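Local coordinates for protein antibiotic biosynthesis monooxygenase (Rhodospirillum rubrum, PDB 4HL9) that probably acts as a monooxygenase, as a dimeric member of the antibiotic biosynthesis monooxygenase family, at residues 36-48 and 60-74. Sequence-based numbering, arbitrary orientation.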
ATOM      1  N   ALA A  36     -17.254  -3.629 -15.164  1.00 20.86           N
ATOM      2  CA  ALA A  36     -17.972  -3.643 -13.873  1.00 20.70           C
ATOM      3  C   ALA A  36     -17.677  -2.462 -12.940  1.00 21.11           C
ATOM      4  O   ALA A  36     -18.243  -2.377 -11.850  1.00 22.07           O
ATOM      5  CB  ALA A  36     -17.702  -4.963 -13.143  1.00 19.64           C
ATOM      6  N   ILE A  37     -16.803  -1.549 -13.368  1.00 21.12           N
ATOM      7  CA  ILE A  37     -16.303  -0.485 -12.510  1.00 20.65           C
ATOM      8  C   ILE A  37     -17.436   0.390 -11.974  1.00 21.21           C
ATOM      9  O   ILE A  37     -17.467   0.704 -10.772  1.00 19.27           O
ATOM     10  CB  ILE A  37     -15.197   0.361 -13.246  1.00 20.66           C
ATOM     11  CG1 ILE A  37     -13.884  -0.448 -13.352  1.00 20.85           C
ATOM     12  CG2 ILE A  37     -15.006   1.714 -12.576  1.00 19.38           C
ATOM     13  CD1 ILE A  37     -12.956  -0.002 -14.496  1.00 22.56           C
ATOM     14  N   ASP A  38     -18.365   0.778 -12.855  1.00 21.55           N
ATOM     15  CA  ASP A  38     -19.490   1.623 -12.442  1.00 22.88           C
ATOM     16  C   ASP A  38     -20.448   0.927 -11.462  1.00 22.53           C
ATOM     17  O   ASP A  38     -21.054   1.572 -10.623  1.00 22.65           O
ATOM     18  CB  ASP A  38     -20.245   2.196 -13.656  1.00 24.26           C
ATOM     19  CG  ASP A  38     -19.396   3.199 -14.449  1.00 28.07           C
ATOM     20  OD1 ASP A  38     -18.465   3.800 -13.868  1.00 32.21           O
ATOM     21  OD2 ASP A  38     -19.639   3.370 -15.659  1.00 33.43           O
ATOM     22  N   ILE A  39     -20.569  -0.388 -11.573  1.00 22.26           N
ATOM     23  CA  ILE A  39     -21.337  -1.189 -10.620  1.00 22.42           C
ATOM     24  C   ILE A  39     -20.684  -1.156  -9.226  1.00 22.10           C
ATOM     25  O   ILE A  39     -21.362  -0.955  -8.211  1.00 22.25           O
ATOM     26  CB  ILE A  39     -21.454  -2.650 -11.118  1.00 22.30           C
ATOM     27  CG1 ILE A  39     -22.362  -2.718 -12.363  1.00 23.14           C
ATOM     28  CG2 ILE A  39     -21.964  -3.579 -10.024  1.00 24.84           C
ATOM     29  CD1 ILE A  39     -22.468  -4.133 -12.942  1.00 22.52           C
ATOM     30  N   VAL A  40     -19.369  -1.318  -9.178  1.00 21.08           N
ATOM     31  CA  VAL A  40     -18.696  -1.536  -7.878  1.00 20.13           C
ATOM     32  C   VAL A  40     -18.359  -0.257  -7.108  1.00 19.82           C
ATOM     33  O   VAL A  40     -18.254  -0.280  -5.884  1.00 19.72           O
ATOM     34  CB  VAL A  40     -17.454  -2.427  -7.981  1.00 19.55           C
ATOM     35  CG1 VAL A  40     -17.816  -3.831  -8.480  1.00 19.40           C
ATOM     36  CG2 VAL A  40     -16.351  -1.740  -8.818  1.00 19.50           C
ATOM     37  N   LEU A  41     -18.203   0.856  -7.820  1.00 18.77           N
ATOM     38  CA  LEU A  41     -17.916   2.124  -7.182  1.00 19.17           C
ATOM     39  C   LEU A  41     -18.842   2.454  -5.990  1.00 19.32           C
ATOM     40  O   LEU A  41     -18.327   2.719  -4.910  1.00 18.71           O
ATOM     41  CB  LEU A  41     -17.794   3.270  -8.203  1.00 19.50           C
ATOM     42  CG  LEU A  41     -16.437   3.280  -8.941  1.00 19.73           C
ATOM     43  CD1 LEU A  41     -16.455   4.228 -10.178  1.00 23.35           C
ATOM     44  CD2 LEU A  41     -15.310   3.694  -7.976  1.00 22.07           C
ATOM     45  N   PRO A  42     -20.192   2.396  -6.169  1.00 19.62           N
ATOM     46  CA  PRO A  42     -21.094   2.692  -5.040  1.00 19.11           C
ATOM     47  C   PRO A  42     -20.913   1.738  -3.853  1.00 19.16           C
ATOM     48  O   PRO A  42     -21.118   2.142  -2.713  1.00 19.48           O
ATOM     49  CB  PRO A  42     -22.499   2.496  -5.640  1.00 19.83           C
ATOM     50  CG  PRO A  42     -22.302   2.643  -7.128  1.00 20.60           C
ATOM     51  CD  PRO A  42     -20.955   2.050  -7.390  1.00 19.67           C
ATOM     52  N   LEU A  43     -20.580   0.486  -4.151  1.00 18.14           N
ATOM     53  CA  LEU A  43     -20.312  -0.550  -3.157  1.00 19.16           C
ATOM     54  C   LEU A  43     -19.050  -0.190  -2.353  1.00 19.47           C
ATOM     55  O   LEU A  43     -19.065  -0.202  -1.121  1.00 18.41           O
ATOM     56  CB  LEU A  43     -20.121  -1.894  -3.867  1.00 18.58           C
ATOM     57  CG  LEU A  43     -21.322  -2.751  -4.290  1.00 21.73           C
ATOM     58  CD1 LEU A  43     -22.590  -1.963  -4.517  1.00 23.73           C
ATOM     59  CD2 LEU A  43     -21.012  -3.720  -5.437  1.00 21.40           C
ATOM     60  N   TYR A  44     -17.981   0.168  -3.067  1.00 18.62           N
ATOM     61  CA  TYR A  44     -16.748   0.643  -2.436  1.00 18.95           C
ATOM     62  C   TYR A  44     -17.003   1.882  -1.554  1.00 19.96           C
ATOM     63  O   TYR A  44     -16.469   1.967  -0.448  1.00 19.74           O
ATOM     64  CB  TYR A  44     -15.689   0.968  -3.500  1.00 17.32           C
ATOM     65  CG  TYR A  44     -14.877  -0.205  -4.027  1.00 17.73           C
ATOM     66  CD1 TYR A  44     -14.096  -0.986  -3.188  1.00 15.62           C
ATOM     67  CD2 TYR A  44     -14.837  -0.483  -5.399  1.00 17.62           C
ATOM     68  CE1 TYR A  44     -13.325  -2.042  -3.699  1.00 18.81           C
ATOM     69  CE2 TYR A  44     -14.091  -1.523  -5.905  1.00 18.47           C
ATOM     70  CZ  TYR A  44     -13.332  -2.291  -5.070  1.00 16.79           C
ATOM     71  OH  TYR A  44     -12.608  -3.314  -5.599  1.00 16.62           O
ATOM     72  N   ARG A  45     -17.804   2.833  -2.038  1.00 20.47           N
ATOM     73  CA  ARG A  45     -18.095   4.041  -1.257  1.00 22.46           C
ATOM     74  C   ARG A  45     -18.788   3.727   0.089  1.00 22.39           C
ATOM     75  O   ARG A  45     -18.403   4.259   1.141  1.00 21.89           O
ATOM     76  CB  ARG A  45     -18.922   5.048  -2.067  1.00 23.33           C
ATOM     77  CG  ARG A  45     -18.220   5.633  -3.296  1.00 27.46           C
ATOM     78  CD  ARG A  45     -19.072   6.749  -3.890  1.00 35.28           C
ATOM     79  NE  ARG A  45     -19.244   6.634  -5.340  1.00 40.96           N
ATOM     80  CZ  ARG A  45     -18.302   6.905  -6.246  1.00 42.96           C
ATOM     81  NH1 ARG A  45     -17.084   7.296  -5.875  1.00 44.46           N
ATOM     82  NH2 ARG A  45     -18.579   6.770  -7.536  1.00 44.88           N
ATOM     83  N   GLU A  46     -19.780   2.837   0.054  1.00 22.34           N
ATOM     84  CA  GLU A  46     -20.441   2.382   1.289  1.00 22.35           C
ATOM     85  C   GLU A  46     -19.479   1.594   2.188  1.00 21.16           C
ATOM     86  O   GLU A  46     -19.472   1.790   3.394  1.00 21.25           O
ATOM     87  CB  GLU A  46     -21.700   1.545   0.996  1.00 22.56           C
ATOM     88  CG  GLU A  46     -22.490   1.157   2.273  1.00 25.05           C
ATOM     89  CD  GLU A  46     -23.698   0.256   2.009  1.00 28.87           C
ATOM     90  OE1 GLU A  46     -24.055   0.026   0.831  1.00 26.56           O
ATOM     91  OE2 GLU A  46     -24.291  -0.226   2.997  1.00 31.48           O
ATOM     92  N   LEU A  47     -18.687   0.696   1.607  1.00 20.77           N
ATOM     93  CA  LEU A  47     -17.687  -0.060   2.377  1.00 19.25           C
ATOM     94  C   LEU A  47     -16.753   0.894   3.156  1.00 19.22           C
ATOM     95  O   LEU A  47     -16.526   0.727   4.362  1.00 18.15           O
ATOM     96  CB  LEU A  47     -16.927  -1.054   1.464  1.00 19.63           C
ATOM     97  CG  LEU A  47     -15.891  -1.978   2.107  1.00 18.88           C
ATOM     98  CD1 LEU A  47     -16.532  -2.841   3.223  1.00 21.00           C
ATOM     99  CD2 LEU A  47     -15.126  -2.840   1.075  1.00 18.39           C
ATOM    100  N   VAL A  48     -16.265   1.923   2.476  1.00 18.90           N
ATOM    101  CA  VAL A  48     -15.369   2.905   3.098  1.00 20.51           C
ATOM    102  C   VAL A  48     -16.080   3.659   4.228  1.00 21.50           C
ATOM    103  O   VAL A  48     -15.572   3.727   5.367  1.00 21.41           O
ATOM    104  CB  VAL A  48     -14.768   3.848   2.044  1.00 19.71           C
ATOM    105  CG1 VAL A  48     -14.091   5.058   2.689  1.00 21.04           C
ATOM    106  CG2 VAL A  48     -13.775   3.088   1.180  1.00 19.70           C
ATOM    107  N   TYR A  60      -8.635   4.214   7.097  1.00 17.45           N
ATOM    108  CA  TYR A  60      -9.108   3.329   6.019  1.00 17.21           C
ATOM    109  C   TYR A  60      -9.361   4.222   4.818  1.00 16.84           C
ATOM    110  O   TYR A  60     -10.216   5.105   4.856  1.00 16.90           O
ATOM    111  CB  TYR A  60     -10.396   2.659   6.453  1.00 17.58           C
ATOM    112  CG  TYR A  60     -10.883   1.483   5.635  1.00 17.45           C
ATOM    113  CD1 TYR A  60     -10.299   0.220   5.782  1.00 17.07           C
ATOM    114  CD2 TYR A  60     -11.966   1.620   4.759  1.00 18.59           C
ATOM    115  CE1 TYR A  60     -10.771  -0.868   5.089  1.00 17.65           C
ATOM    116  CE2 TYR A  60     -12.442   0.529   4.033  1.00 17.38           C
ATOM    117  CZ  TYR A  60     -11.845  -0.709   4.206  1.00 18.96           C
ATOM    118  OH  TYR A  60     -12.303  -1.803   3.514  1.00 17.04           O
ATOM    119  N   ASP A  61      -8.582   4.015   3.775  1.00 16.11           N
ATOM    120  CA  ASP A  61      -8.613   4.910   2.625  1.00 15.77           C
ATOM    121  C   ASP A  61      -8.485   4.064   1.380  1.00 15.16           C
ATOM    122  O   ASP A  61      -7.764   3.081   1.373  1.00 14.17           O
ATOM    123  CB  ASP A  61      -7.469   5.921   2.697  1.00 16.40           C
ATOM    124  CG  ASP A  61      -7.593   6.866   3.896  1.00 20.31           C
ATOM    125  OD1 ASP A  61      -8.428   7.803   3.858  1.00 23.58           O
ATOM    126  OD2 ASP A  61      -6.877   6.647   4.883  1.00 22.15           O
ATOM    127  N   LEU A  62      -9.197   4.468   0.333  1.00 13.89           N
ATOM    128  CA  LEU A  62      -9.262   3.698  -0.883  1.00 13.44           C
ATOM    129  C   LEU A  62      -8.701   4.539  -2.027  1.00 12.88           C
ATOM    130  O   LEU A  62      -8.993   5.737  -2.126  1.00 11.72           O
ATOM    131  CB  LEU A  62     -10.730   3.329  -1.142  1.00 13.33           C
ATOM    132  CG  LEU A  62     -11.037   2.675  -2.500  1.00 14.96           C
ATOM    133  CD1 LEU A  62     -10.571   1.230  -2.549  1.00 11.71           C
ATOM    134  CD2 LEU A  62     -12.542   2.771  -2.781  1.00 18.03           C
ATOM    135  N   PHE A  63      -7.890   3.903  -2.867  1.00 12.12           N
ATOM    136  CA  PHE A  63      -7.229   4.576  -3.981  1.00 12.62           C
ATOM    137  C   PHE A  63      -7.430   3.773  -5.231  1.00 12.91           C
ATOM    138  O   PHE A  63      -7.795   2.594  -5.166  1.00 12.81           O
ATOM    139  CB  PHE A  63      -5.731   4.671  -3.698  1.00 11.76           C
ATOM    140  CG  PHE A  63      -5.424   5.391  -2.426  1.00 14.10           C
ATOM    141  CD1 PHE A  63      -5.229   6.764  -2.432  1.00 15.19           C
ATOM    142  CD2 PHE A  63      -5.402   4.702  -1.206  1.00 16.24           C
ATOM    143  CE1 PHE A  63      -4.961   7.452  -1.227  1.00 18.40           C
ATOM    144  CE2 PHE A  63      -5.143   5.372  -0.017  1.00 15.64           C
ATOM    145  CZ  PHE A  63      -4.906   6.744  -0.035  1.00 17.51           C
ATOM    146  N   VAL A  64      -7.145   4.403  -6.370  1.00 13.22           N
ATOM    147  CA  VAL A  64      -7.214   3.706  -7.650  1.00 13.92           C
ATOM    148  C   VAL A  64      -5.922   3.946  -8.451  1.00 13.94           C
ATOM    149  O   VAL A  64      -5.382   5.047  -8.448  1.00 14.39           O
ATOM    150  CB  VAL A  64      -8.479   4.113  -8.448  1.00 14.19           C
ATOM    151  CG1 VAL A  64      -8.455   5.602  -8.806  1.00 15.91           C
ATOM    152  CG2 VAL A  64      -8.649   3.245  -9.720  1.00 12.57           C
ATOM    153  N   ASP A  65      -5.469   2.909  -9.140  1.00 14.25           N
ATOM    154  CA  ASP A  65      -4.244   2.900  -9.964  1.00 15.81           C
ATOM    155  C   ASP A  65      -4.448   3.879 -11.116  1.00 16.84           C
ATOM    156  O   ASP A  65      -5.507   3.850 -11.759  1.00 16.36           O
ATOM    157  CB  ASP A  65      -4.070   1.489 -10.517  1.00 15.24           C
ATOM    158  CG  ASP A  65      -2.781   1.288 -11.318  1.00 15.98           C
ATOM    159  OD1 ASP A  65      -2.200   2.261 -11.838  1.00 18.15           O
ATOM    160  OD2 ASP A  65      -2.378   0.115 -11.453  1.00 14.06           O
ATOM    161  N   GLN A  66      -3.466   4.748 -11.358  1.00 16.74           N
ATOM    162  CA  GLN A  66      -3.606   5.762 -12.431  1.00 18.21           C
ATOM    163  C   GLN A  66      -3.631   5.153 -13.843  1.00 19.52           C
ATOM    164  O   GLN A  66      -4.109   5.800 -14.805  1.00 18.78           O
ATOM    165  CB  GLN A  66      -2.505   6.821 -12.338  1.00 18.23           C
ATOM    166  CG  GLN A  66      -2.592   7.745 -11.124  1.00 18.05           C
ATOM    167  CD  GLN A  66      -1.576   8.867 -11.185  1.00 19.61           C
ATOM    168  OE1 GLN A  66      -0.507   8.701 -11.767  1.00 19.64           O
ATOM    169  NE2 GLN A  66      -1.890  10.000 -10.562  1.00 19.77           N
ATOM    170  N   LYS A  67      -3.113   3.937 -13.969  1.00 19.79           N
ATOM    171  CA  LYS A  67      -3.037   3.251 -15.273  1.00 22.01           C
ATOM    172  C   LYS A  67      -4.039   2.093 -15.435  1.00 21.02           C
ATOM    173  O   LYS A  67      -4.037   1.415 -16.468  1.00 21.99           O
ATOM    174  CB  LYS A  67      -1.601   2.765 -15.549  1.00 22.20           C
ATOM    175  CG  LYS A  67      -0.574   3.900 -15.512  1.00 26.89           C
ATOM    176  CD  LYS A  67       0.868   3.380 -15.451  1.00 32.24           C
ATOM    177  CE  LYS A  67       1.835   4.445 -14.866  1.00 35.04           C
ATOM    178  NZ  LYS A  67       1.699   4.609 -13.372  1.00 33.89           N
ATOM    179  N   ASP A  68      -4.885   1.874 -14.419  1.00 19.62           N
ATOM    180  CA  ASP A  68      -5.889   0.806 -14.429  1.00 19.05           C
ATOM    181  C   ASP A  68      -7.061   1.231 -13.511  1.00 18.38           C
ATOM    182  O   ASP A  68      -7.005   1.033 -12.297  1.00 17.68           O
ATOM    183  CB  ASP A  68      -5.234  -0.529 -13.989  1.00 18.95           C
ATOM    184  CG  ASP A  68      -6.201  -1.728 -13.978  1.00 20.20           C
ATOM    185  OD1 ASP A  68      -7.446  -1.553 -14.026  1.00 18.75           O
ATOM    186  OD2 ASP A  68      -5.695  -2.880 -13.895  1.00 21.67           O
ATOM    187  N   PRO A  69      -8.122   1.823 -14.100  1.00 18.18           N
ATOM    188  CA  PRO A  69      -9.275   2.354 -13.357  1.00 17.82           C
ATOM    189  C   PRO A  69     -10.069   1.282 -12.625  1.00 17.11           C
ATOM    190  O   PRO A  69     -10.984   1.610 -11.840  1.00 17.77           O
ATOM    191  CB  PRO A  69     -10.157   2.995 -14.427  1.00 18.18           C
ATOM    192  CG  PRO A  69      -9.346   3.040 -15.675  1.00 19.10           C
ATOM    193  CD  PRO A  69      -8.173   2.133 -15.540  1.00 18.57           C
ATOM    194  N   GLY A  70      -9.721   0.030 -12.875  1.00 16.22           N
ATOM    195  CA  GLY A  70     -10.312  -1.094 -12.152  1.00 16.78           C
ATOM    196  C   GLY A  70      -9.425  -1.686 -11.078  1.00 16.77           C
ATOM    197  O   GLY A  70      -9.806  -2.675 -10.470  1.00 17.40           O
ATOM    198  N   HIS A  71      -8.247  -1.102 -10.840  1.00 16.09           N
ATOM    199  CA  HIS A  71      -7.299  -1.680  -9.863  1.00 15.68           C
ATOM    200  C   HIS A  71      -7.435  -0.810  -8.616  1.00 15.90           C
ATOM    201  O   HIS A  71      -6.968   0.335  -8.595  1.00 15.28           O
ATOM    202  CB  HIS A  71      -5.854  -1.730 -10.418  1.00 15.65           C
ATOM    203  CG  HIS A  71      -4.806  -2.182  -9.420  1.00 15.63           C
ATOM    204  ND1 HIS A  71      -3.465  -1.879  -9.558  1.00 17.61           N
ATOM    205  CD2 HIS A  71      -4.904  -2.892  -8.269  1.00 16.23           C
ATOM    206  CE1 HIS A  71      -2.780  -2.394  -8.548  1.00 16.09           C
ATOM    207  NE2 HIS A  71      -3.631  -3.007  -7.744  1.00 16.16           N
ATOM    208  N   PHE A  72      -8.137  -1.334  -7.605  1.00 14.44           N
ATOM    209  CA  PHE A  72      -8.425  -0.545  -6.393  1.00 13.93           C
ATOM    210  C   PHE A  72      -7.521  -1.003  -5.286  1.00 12.93           C
ATOM    211  O   PHE A  72      -7.264  -2.200  -5.176  1.00 13.59           O
ATOM    212  CB  PHE A  72      -9.899  -0.681  -5.974  1.00 12.73           C
ATOM    213  CG  PHE A  72     -10.844  -0.060  -6.947  1.00 15.58           C
ATOM    214  CD1 PHE A  72     -11.114   1.306  -6.898  1.00 16.11           C
ATOM    215  CD2 PHE A  72     -11.428  -0.835  -7.950  1.00 16.71           C
ATOM    216  CE1 PHE A  72     -11.966   1.885  -7.809  1.00 21.14           C
ATOM    217  CE2 PHE A  72     -12.281  -0.265  -8.868  1.00 20.25           C
ATOM    218  CZ  PHE A  72     -12.555   1.099  -8.797  1.00 20.79           C
ATOM    219  N   VAL A  73      -7.088  -0.059  -4.447  1.00 13.56           N
ATOM    220  CA  VAL A  73      -6.140  -0.354  -3.375  1.00 13.05           C
ATOM    221  C   VAL A  73      -6.632   0.255  -2.063  1.00 13.24           C
ATOM    222  O   VAL A  73      -6.902   1.464  -1.985  1.00 13.15           O
ATOM    223  CB  VAL A  73      -4.712   0.130  -3.705  1.00 12.96           C
ATOM    224  CG1 VAL A  73      -3.744  -0.135  -2.522  1.00 17.03           C
ATOM    225  CG2 VAL A  73      -4.188  -0.555  -4.983  1.00 14.14           C
ATOM    226  N   PHE A  74      -6.763  -0.598  -1.055  1.00 12.57           N
ATOM    227  CA  PHE A  74      -7.111  -0.180   0.288  1.00 13.71           C
ATOM    228  C   PHE A  74      -5.824  -0.018   1.086  1.00 13.10           C
ATOM    229  O   PHE A  74      -4.922  -0.835   0.978  1.00 13.44           O
ATOM    230  CB  PHE A  74      -7.963  -1.268   0.979  1.00 14.57           C
ATOM    231  CG  PHE A  74      -9.357  -1.405   0.426  1.00 17.07           C
ATOM    232  CD1 PHE A  74     -10.392  -0.611   0.909  1.00 20.49           C
ATOM    233  CD2 PHE A  74      -9.639  -2.364  -0.546  1.00 17.04           C
ATOM    234  CE1 PHE A  74     -11.690  -0.745   0.411  1.00 20.56           C
ATOM    235  CE2 PHE A  74     -10.931  -2.526  -1.024  1.00 19.04           C
ATOM    236  CZ  PHE A  74     -11.951  -1.715  -0.559  1.00 20.84           C
TER
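Y44, reaching from helix 37-48 between F72 and F74 of strand 71-74, illustrates how a ferredoxin-like alpha-beta sandwich of the ABM family builds its core: one aromatic side chain of the helix serves several strand residues at once. Its CE2 lies over one face of the F72 ring, displaced toward the rim and 3.4 Å from F72 CD2, with the two planes inclined at 38°. On the F74 side the tyrosine offers its edge, CE1 coming 3.4 Å from F74 CZ. The neighbouring strand 60-65 joins through L62, whose CD2 rests 3.7 Å from Y44 CB, while its other methyl, CD1, sits over the centre of the F74 ring, so that the leucine touches both Y44 and the F74 ring.

Farther along, V48 CG2 packs 3.8 Å from L62 CB, and V48 CA meets the edge of the Y60 ring in its plane. L47, with CG anti to its backbone N (chi1 -177°), sends CD2 to F74 CZ at 3.7 Å. Toward the other end of the helix, L41 CD2 approaches F72 CE1 and I37 reaches the corner at P69 and G70.

Around this core, polar and apolar neighbours both contribute. The Y44 hydroxyl hydrogen-bonds D30 on the adjoining strand 24-32, and helix 91-101 covers L47 through L96. The connection between the strands contains two Asx turns: D65 OD1 accepts from K67 N and D68 OD1 from G70 N. D68 OD1 also forms a salt bridge with R105. The CB of H71 is directed away from the helix, and its ND1 donates to the anti lone pair of D65 OD2 at 3.0 Å.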